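Long-range contact in endoglucanase E (PDB 2WAO), which binds cellulose chains and probably removes acetyl groups from plant polysaccharides through its family 2 carbohydrate esterase domain, beside an endo-1,4-beta-glucanase activity: residues N33-V45 / F107-K119. Sequence-based numbering, arbitrary orientation. Where two conformers were deposited one is given.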
ATOM      1  N   ASN A  33       7.887  -5.739   1.215  1.00  4.83           N
ATOM      2  CA  ASN A  33       8.081  -7.183   1.209  1.00  6.85           C
ATOM      3  C   ASN A  33       9.454  -7.589   0.726  1.00  7.05           C
ATOM      4  O   ASN A  33      10.103  -6.831  -0.004  1.00  6.86           O
ATOM      5  CB  ASN A  33       6.968  -7.940   0.441  1.00  6.10           C
ATOM      6  CG  ASN A  33       6.950  -7.620  -1.021  1.00  7.94           C
ATOM      7  OD1 ASN A  33       7.574  -8.331  -1.840  1.00  7.13           O
ATOM      8  ND2 ASN A  33       6.241  -6.543  -1.378  1.00  6.64           N
ATOM      9  N   VAL A  34       9.902  -8.734   1.239  1.00  7.86           N
ATOM     10  CA  VAL A  34      11.225  -9.270   0.947  1.00  9.04           C
ATOM     11  C   VAL A  34      10.948 -10.524   0.123  1.00  9.15           C
ATOM     12  O   VAL A  34      10.079 -11.339   0.460  1.00 10.09           O
ATOM     13  CB  VAL A  34      11.975  -9.647   2.268  1.00 10.01           C
ATOM     14  CG1 VAL A  34      13.331 -10.208   1.952  1.00 12.49           C
ATOM     15  CG2 VAL A  34      12.116  -8.390   3.191  1.00 12.26           C
ATOM     16  N   GLU A  35      11.660 -10.706  -0.975  1.00  9.52           N
ATOM     17  CA  GLU A  35      11.376 -11.843  -1.820  1.00 10.48           C
ATOM     18  C   GLU A  35      12.695 -12.563  -2.192  1.00  9.66           C
ATOM     19  O   GLU A  35      13.699 -11.926  -2.507  1.00  8.90           O
ATOM     20  CB  GLU A  35      10.594 -11.358  -3.037  1.00 10.85           C
ATOM     21  CG  GLU A  35      10.396 -12.367  -4.106  1.00 13.72           C
ATOM     22  CD  GLU A  35       9.706 -11.777  -5.344  1.00 16.83           C
ATOM     23  OE1 GLU A  35       9.689 -10.519  -5.497  1.00 19.15           O
ATOM     24  OE2 GLU A  35       9.233 -12.582  -6.187  1.00 18.77           O
ATOM     25  N   LEU A  36      12.686 -13.880  -2.097  1.00  8.87           N
ATOM     26  CA  LEU A  36      13.924 -14.651  -2.330  1.00  9.31           C
ATOM     27  C   LEU A  36      13.605 -16.082  -2.743  1.00  8.85           C
ATOM     28  O   LEU A  36      12.497 -16.544  -2.546  1.00 10.71           O
ATOM     29  CB  LEU A  36      14.813 -14.604  -1.067  1.00  8.74           C
ATOM     30  CG  LEU A  36      14.220 -15.195   0.239  1.00  8.69           C
ATOM     31  CD1 LEU A  36      14.234 -16.741   0.201  1.00 10.26           C
ATOM     32  CD2 LEU A  36      15.005 -14.695   1.436  1.00  8.64           C
ATOM     33  N   ASN A  37      14.593 -16.757  -3.319  1.00  8.96           N
ATOM     34  CA  ASN A  37      14.557 -18.189  -3.546  1.00  8.83           C
ATOM     35  C   ASN A  37      15.533 -18.894  -2.610  1.00  8.96           C
ATOM     36  O   ASN A  37      16.615 -18.381  -2.354  1.00  9.51           O
ATOM     37  CB  ASN A  37      14.956 -18.502  -4.996  1.00  7.96           C
ATOM     38  CG  ASN A  37      13.928 -17.992  -6.015  1.00 10.07           C
ATOM     39  OD1 ASN A  37      12.739 -18.323  -5.949  1.00 11.82           O
ATOM     40  ND2 ASN A  37      14.394 -17.192  -6.952  1.00 11.40           N
ATOM     41  N   PHE A  38      15.128 -20.027  -2.050  1.00  9.01           N
ATOM     42  CA  PHE A  38      16.045 -20.797  -1.215  1.00 10.41           C
ATOM     43  C   PHE A  38      15.948 -22.271  -1.563  1.00 11.30           C
ATOM     44  O   PHE A  38      14.923 -22.748  -2.094  1.00 11.68           O
ATOM     45  CB  PHE A  38      15.829 -20.563   0.289  1.00 10.04           C
ATOM     46  CG  PHE A  38      14.547 -21.128   0.820  1.00 10.58           C
ATOM     47  CD1 PHE A  38      14.528 -22.373   1.478  1.00 11.92           C
ATOM     48  CD2 PHE A  38      13.360 -20.409   0.698  1.00 10.02           C
ATOM     49  CE1 PHE A  38      13.321 -22.932   1.981  1.00 11.56           C
ATOM     50  CE2 PHE A  38      12.150 -20.945   1.221  1.00 12.65           C
ATOM     51  CZ  PHE A  38      12.144 -22.235   1.869  1.00 12.14           C
ATOM     52  N   TYR A  39      17.022 -22.975  -1.251  1.00 11.40           N
ATOM     53  CA  TYR A  39      17.065 -24.422  -1.377  1.00 12.49           C
ATOM     54  C   TYR A  39      17.012 -24.991   0.035  1.00 12.84           C
ATOM     55  O   TYR A  39      17.779 -24.597   0.895  1.00 12.14           O
ATOM     56  CB  TYR A  39      18.353 -24.896  -2.066  1.00 14.39           C
ATOM     57  CG  TYR A  39      18.297 -26.380  -2.386  1.00 15.81           C
ATOM     58  CD1 TYR A  39      17.836 -26.823  -3.620  1.00 17.60           C
ATOM     59  CD2 TYR A  39      18.637 -27.332  -1.427  1.00 19.53           C
ATOM     60  CE1 TYR A  39      17.750 -28.197  -3.918  1.00 20.28           C
ATOM     61  CE2 TYR A  39      18.554 -28.718  -1.712  1.00 22.23           C
ATOM     62  CZ  TYR A  39      18.102 -29.126  -2.961  1.00 20.89           C
ATOM     63  OH  TYR A  39      18.006 -30.471  -3.268  1.00 24.96           O
ATOM     64  N   GLY A  40      16.089 -25.899   0.275  1.00 11.97           N
ATOM     65  CA  GLY A  40      16.088 -26.614   1.571  1.00 12.93           C
ATOM     66  C   GLY A  40      14.694 -27.068   1.945  1.00 12.53           C
ATOM     67  O   GLY A  40      13.879 -27.347   1.056  1.00 11.94           O
ATOM     68  N   THR A  41      14.448 -27.146   3.249  1.00 12.99           N
ATOM     69  CA  THR A  41      13.168 -27.644   3.756  1.00 14.65           C
ATOM     70  C   THR A  41      12.472 -26.629   4.667  1.00 13.84           C
ATOM     71  O   THR A  41      11.318 -26.814   5.031  1.00 14.17           O
ATOM     72  CB  THR A  41      13.360 -28.956   4.574  1.00 15.05           C
ATOM     73  OG1 THR A  41      14.108 -28.660   5.768  1.00 15.94           O
ATOM     74  CG2 THR A  41      14.069 -30.012   3.727  1.00 15.63           C
ATOM     75  N   GLU A  42      13.199 -25.589   5.054  1.00 14.31           N
ATOM     76  CA  GLU A  42      12.742 -24.629   6.063  1.00 14.68           C
ATOM     77  C   GLU A  42      13.386 -23.259   5.866  1.00 13.33           C
ATOM     78  O   GLU A  42      14.432 -23.139   5.223  1.00 13.85           O
ATOM     79  CB  GLU A  42      13.085 -25.127   7.468  1.00 15.03           C
ATOM     80  CG  GLU A  42      14.600 -25.245   7.679  1.00 18.94           C
ATOM     81  CD  GLU A  42      14.962 -25.721   9.073  1.00 25.08           C
ATOM     82  OE1 GLU A  42      14.684 -25.006  10.045  1.00 26.65           O
ATOM     83  OE2 GLU A  42      15.544 -26.811   9.192  1.00 26.60           O
ATOM     84  N   ALA A  43      12.751 -22.252   6.455  1.00 12.14           N
ATOM     85  CA  ALA A  43      13.266 -20.911   6.477  1.00 11.65           C
ATOM     86  C   ALA A  43      12.845 -20.179   7.731  1.00 11.65           C
ATOM     87  O   ALA A  43      11.690 -20.281   8.172  1.00 11.73           O
ATOM     88  CB  ALA A  43      12.782 -20.161   5.264  1.00 10.96           C
ATOM     89  N   SER A  44      13.780 -19.405   8.262  1.00 11.65           N
ATOM     90  CA  SER A  44      13.582 -18.606   9.461  0.50 10.48           C
ATOM     91  C   SER A  44      14.057 -17.179   9.173  1.00 10.67           C
ATOM     92  O   SER A  44      14.882 -16.965   8.289  1.00  9.38           O
ATOM     93  CB  SER A  44      14.366 -19.196  10.643  0.50 10.28           C
ATOM     94  OG  SER A  44      13.822 -20.438  11.079  0.50  7.94           O
ATOM     95  N   VAL A  45      13.567 -16.216   9.942  1.00  9.72           N
ATOM     96  CA  VAL A  45      13.975 -14.824   9.796  1.00  8.89           C
ATOM     97  C   VAL A  45      14.022 -14.177  11.179  1.00  9.09           C
ATOM     98  O   VAL A  45      13.239 -14.544  12.053  1.00  9.86           O
ATOM     99  CB  VAL A  45      12.983 -14.035   8.840  1.00  9.52           C
ATOM    100  CG1 VAL A  45      11.600 -13.918   9.458  1.00  8.44           C
ATOM    101  CG2 VAL A  45      13.530 -12.623   8.481  1.00  8.37           C
ATOM    102  N   PHE A 107      18.140 -14.011   7.400  1.00 12.22           N
ATOM    103  CA  PHE A 107      17.420 -15.252   7.188  1.00 12.90           C
ATOM    104  C   PHE A 107      18.287 -16.421   7.584  1.00 14.34           C
ATOM    105  O   PHE A 107      19.510 -16.306   7.606  1.00 14.06           O
ATOM    106  CB  PHE A 107      17.006 -15.371   5.715  1.00 12.78           C
ATOM    107  CG  PHE A 107      15.860 -14.460   5.329  1.00 11.48           C
ATOM    108  CD1 PHE A 107      14.545 -14.928   5.347  1.00 11.70           C
ATOM    109  CD2 PHE A 107      16.100 -13.140   4.922  1.00 16.25           C
ATOM    110  CE1 PHE A 107      13.469 -14.059   4.982  1.00 12.51           C
ATOM    111  CE2 PHE A 107      15.049 -12.274   4.548  1.00 12.83           C
ATOM    112  CZ  PHE A 107      13.752 -12.732   4.585  1.00 10.79           C
ATOM    113  N   ASP A 108      17.651 -17.558   7.875  1.00 15.16           N
ATOM    114  CA  ASP A 108      18.371 -18.822   8.057  1.00 15.09           C
ATOM    115  C   ASP A 108      17.624 -19.967   7.371  1.00 13.93           C
ATOM    116  O   ASP A 108      16.413 -20.121   7.542  1.00 14.08           O
ATOM    117  CB  ASP A 108      18.587 -19.149   9.533  1.00 16.06           C
ATOM    118  CG  ASP A 108      19.410 -20.430   9.700  1.00 20.92           C
ATOM    119  OD1 ASP A 108      20.624 -20.294   9.826  1.00 27.34           O
ATOM    120  OD2 ASP A 108      18.876 -21.544   9.582  1.00 25.20           O
ATOM    121  N   PHE A 109      18.356 -20.777   6.626  1.00 12.15           N
ATOM    122  CA  PHE A 109      17.752 -21.846   5.852  1.00 12.91           C
ATOM    123  C   PHE A 109      18.116 -23.248   6.350  1.00 13.71           C
ATOM    124  O   PHE A 109      18.014 -24.231   5.602  1.00 14.56           O
ATOM    125  CB  PHE A 109      18.069 -21.651   4.362  1.00 12.03           C
ATOM    126  CG  PHE A 109      17.628 -20.301   3.842  1.00 11.91           C
ATOM    127  CD1 PHE A 109      16.272 -20.042   3.629  1.00 10.00           C
ATOM    128  CD2 PHE A 109      18.554 -19.286   3.611  1.00 11.02           C
ATOM    129  CE1 PHE A 109      15.823 -18.785   3.199  1.00  9.49           C
ATOM    130  CE2 PHE A 109      18.133 -18.014   3.142  1.00 12.72           C
ATOM    131  CZ  PHE A 109      16.758 -17.766   2.944  1.00 10.44           C
ATOM    132  N   GLY A 110      18.516 -23.336   7.614  1.00 14.55           N
ATOM    133  CA  GLY A 110      18.948 -24.605   8.172  1.00 15.33           C
ATOM    134  C   GLY A 110      20.154 -25.138   7.422  1.00 16.09           C
ATOM    135  O   GLY A 110      21.148 -24.436   7.280  1.00 16.76           O
ATOM    136  N   SER A 111      20.060 -26.379   6.930  1.00 16.19           N
ATOM    137  CA  SER A 111      21.166 -26.997   6.213  0.50 16.60           C
ATOM    138  C   SER A 111      21.158 -26.611   4.740  1.00 16.15           C
ATOM    139  O   SER A 111      22.085 -26.940   3.997  1.00 16.12           O
ATOM    140  CB  SER A 111      21.142 -28.516   6.399  0.50 16.98           C
ATOM    141  OG  SER A 111      21.712 -28.828   7.661  0.50 18.38           O
ATOM    142  N   GLY A 112      20.106 -25.886   4.330  1.00 15.12           N
ATOM    143  CA  GLY A 112      19.983 -25.405   2.952  1.00 13.35           C
ATOM    144  C   GLY A 112      20.731 -24.092   2.716  1.00 11.94           C
ATOM    145  O   GLY A 112      21.685 -23.782   3.426  1.00 13.29           O
ATOM    146  N   LYS A 113      20.318 -23.332   1.699  1.00 11.12           N
ATOM    147  CA  LYS A 113      21.047 -22.101   1.290  1.00  9.74           C
ATOM    148  C   LYS A 113      20.181 -21.148   0.488  1.00  9.72           C
ATOM    149  O   LYS A 113      19.186 -21.548  -0.126  1.00 10.10           O
ATOM    150  CB  LYS A 113      22.283 -22.444   0.453  1.00 10.20           C
ATOM    151  CG  LYS A 113      21.971 -23.177  -0.838  1.00  8.79           C
ATOM    152  CD  LYS A 113      23.241 -23.608  -1.634  1.00  9.20           C
ATOM    153  CE  LYS A 113      22.827 -24.161  -2.990  1.00 10.57           C
ATOM    154  NZ  LYS A 113      24.041 -24.529  -3.842  1.00 13.60           N
ATOM    155  N   LEU A 114      20.599 -19.892   0.487  1.00  9.08           N
ATOM    156  CA  LEU A 114      20.037 -18.885  -0.442  1.00  9.56           C
ATOM    157  C   LEU A 114      20.408 -19.181  -1.908  1.00 10.11           C
ATOM    158  O   LEU A 114      21.550 -19.540  -2.205  1.00 10.41           O
ATOM    159  CB  LEU A 114      20.555 -17.520  -0.050  1.00  9.46           C
ATOM    160  CG  LEU A 114      19.885 -16.297  -0.683  1.00  9.57           C
ATOM    161  CD1 LEU A 114      18.443 -16.197  -0.161  1.00 13.42           C
ATOM    162  CD2 LEU A 114      20.690 -15.031  -0.374  1.00  9.40           C
ATOM    163  N   LEU A 115      19.437 -19.036  -2.808  1.00  9.25           N
ATOM    164  CA  LEU A 115      19.635 -19.213  -4.249  1.00 10.57           C
ATOM    165  C   LEU A 115      19.507 -17.852  -4.956  1.00 10.85           C
ATOM    166  O   LEU A 115      19.161 -16.884  -4.320  1.00 10.46           O
ATOM    167  CB  LEU A 115      18.573 -20.165  -4.795  1.00 10.62           C
ATOM    168  CG  LEU A 115      18.564 -21.622  -4.372  1.00 11.01           C
ATOM    169  CD1 LEU A 115      17.344 -22.366  -5.003  1.00  7.33           C
ATOM    170  CD2 LEU A 115      19.887 -22.300  -4.758  1.00 11.32           C
ATOM    171  N   ALA A 116      19.867 -17.772  -6.244  1.00 11.37           N
ATOM    172  CA  ALA A 116      19.633 -16.546  -7.042  1.00 11.62           C
ATOM    173  C   ALA A 116      18.212 -15.978  -6.858  1.00 11.00           C
ATOM    174  O   ALA A 116      17.229 -16.728  -6.946  1.00 10.41           O
ATOM    175  CB  ALA A 116      19.889 -16.835  -8.537  1.00 11.48           C
ATOM    176  N   ALA A 117      18.097 -14.658  -6.662  1.00 12.53           N
ATOM    177  CA  ALA A 117      16.768 -14.016  -6.494  1.00 13.50           C
ATOM    178  C   ALA A 117      15.969 -13.995  -7.822  1.00 13.90           C
ATOM    179  O   ALA A 117      16.577 -14.114  -8.892  1.00 14.58           O
ATOM    180  CB  ALA A 117      16.921 -12.610  -5.919  1.00 13.77           C
ATOM    181  N   PRO A 118      14.620 -13.826  -7.758  1.00 15.14           N
ATOM    182  CA  PRO A 118      13.829 -13.651  -8.981  1.00 15.63           C
ATOM    183  C   PRO A 118      14.242 -12.357  -9.662  1.00 16.21           C
ATOM    184  O   PRO A 118      14.804 -11.475  -9.009  1.00 16.45           O
ATOM    185  CB  PRO A 118      12.385 -13.533  -8.476  1.00 15.47           C
ATOM    186  CG  PRO A 118      12.405 -14.058  -7.035  1.00 15.63           C
ATOM    187  CD  PRO A 118      13.779 -13.741  -6.541  1.00 14.54           C
ATOM    188  N   LYS A 119      14.007 -12.279 -10.971  1.00 17.34           N
ATOM    189  CA  LYS A 119      14.171 -11.037 -11.725  1.00 18.15           C
ATOM    190  C   LYS A 119      13.132 -10.035 -11.196  1.00 17.00           C
ATOM    191  O   LYS A 119      11.982 -10.394 -11.048  1.00 16.45           O
ATOM    192  CB  LYS A 119      13.949 -11.345 -13.220  1.00 18.58           C
ATOM    193  CG  LYS A 119      13.962 -10.145 -14.189  1.00 22.13           C
ATOM    194  CD  LYS A 119      13.502 -10.559 -15.649  1.00 23.05           C
ATOM    195  CE  LYS A 119      12.464  -9.575 -16.256  1.00 29.27           C
ATOM    196  NZ  LYS A 119      11.210  -9.445 -15.393  1.00 33.17           N
TER
HETATM  197  O   HOH W   1      16.926 -15.456  -3.725  1.00 10.28           O
HETATM  198  O   HOH W   2      16.715 -26.405   4.996  1.00 18.75           O
HETATM  199  O   HOH W   3      15.435 -22.182   9.522  1.00 22.81           O
HETATM  200  O   HOH W   4      17.516 -27.533   7.382  1.00 23.05           O
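Two donors grip Asp-108 O: the backbone N of Ser-44 at 2.8 Å, in the carbonyl plane, and a water that also bonds Glu-42 OE1 and Ser-44 OG. Asp-108 N returns a bond to Ser-44 O, which identifies an antiparallel hydrogen-bonded pair; Tyr-39 and Lys-113 form the second, Tyr-39 N lying 2.8 Å from Lys-113 O and Lys-113 N bonding back to Tyr-39 O. Past this pair Asn-37 O accepts from Leu-115 N, and the Asn-37 carboxamide adds a side-chain bond: ND2 reaches Ala-116 O at 2.9 Å, nearly straight (173°).

Between the two sheets, the Phe-107 ring is clamped over both faces: Leu-36 CD2, from the facing sheet, lies 3.7 Å from its centroid and Val-45 CG2, from its own sheet, 3.9 Å. The same Leu-36 methyl meets the edge of Phe-109 at CZ (3.8 Å). Phe-38 CB lies over a face of Phe-109; with CG between backbone N and carbonyl carbon (chi1 69°), the Phe-38 ring runs near parallel to that of Phe-109 (18°) but barely overlaps it.

A type II' turn, Phe-109 to Gly-112, and Thr-41 with Glu-42 carry the segments between sheets at one end of a beta-sandwich, the N-terminal domain of a family 2 esterase.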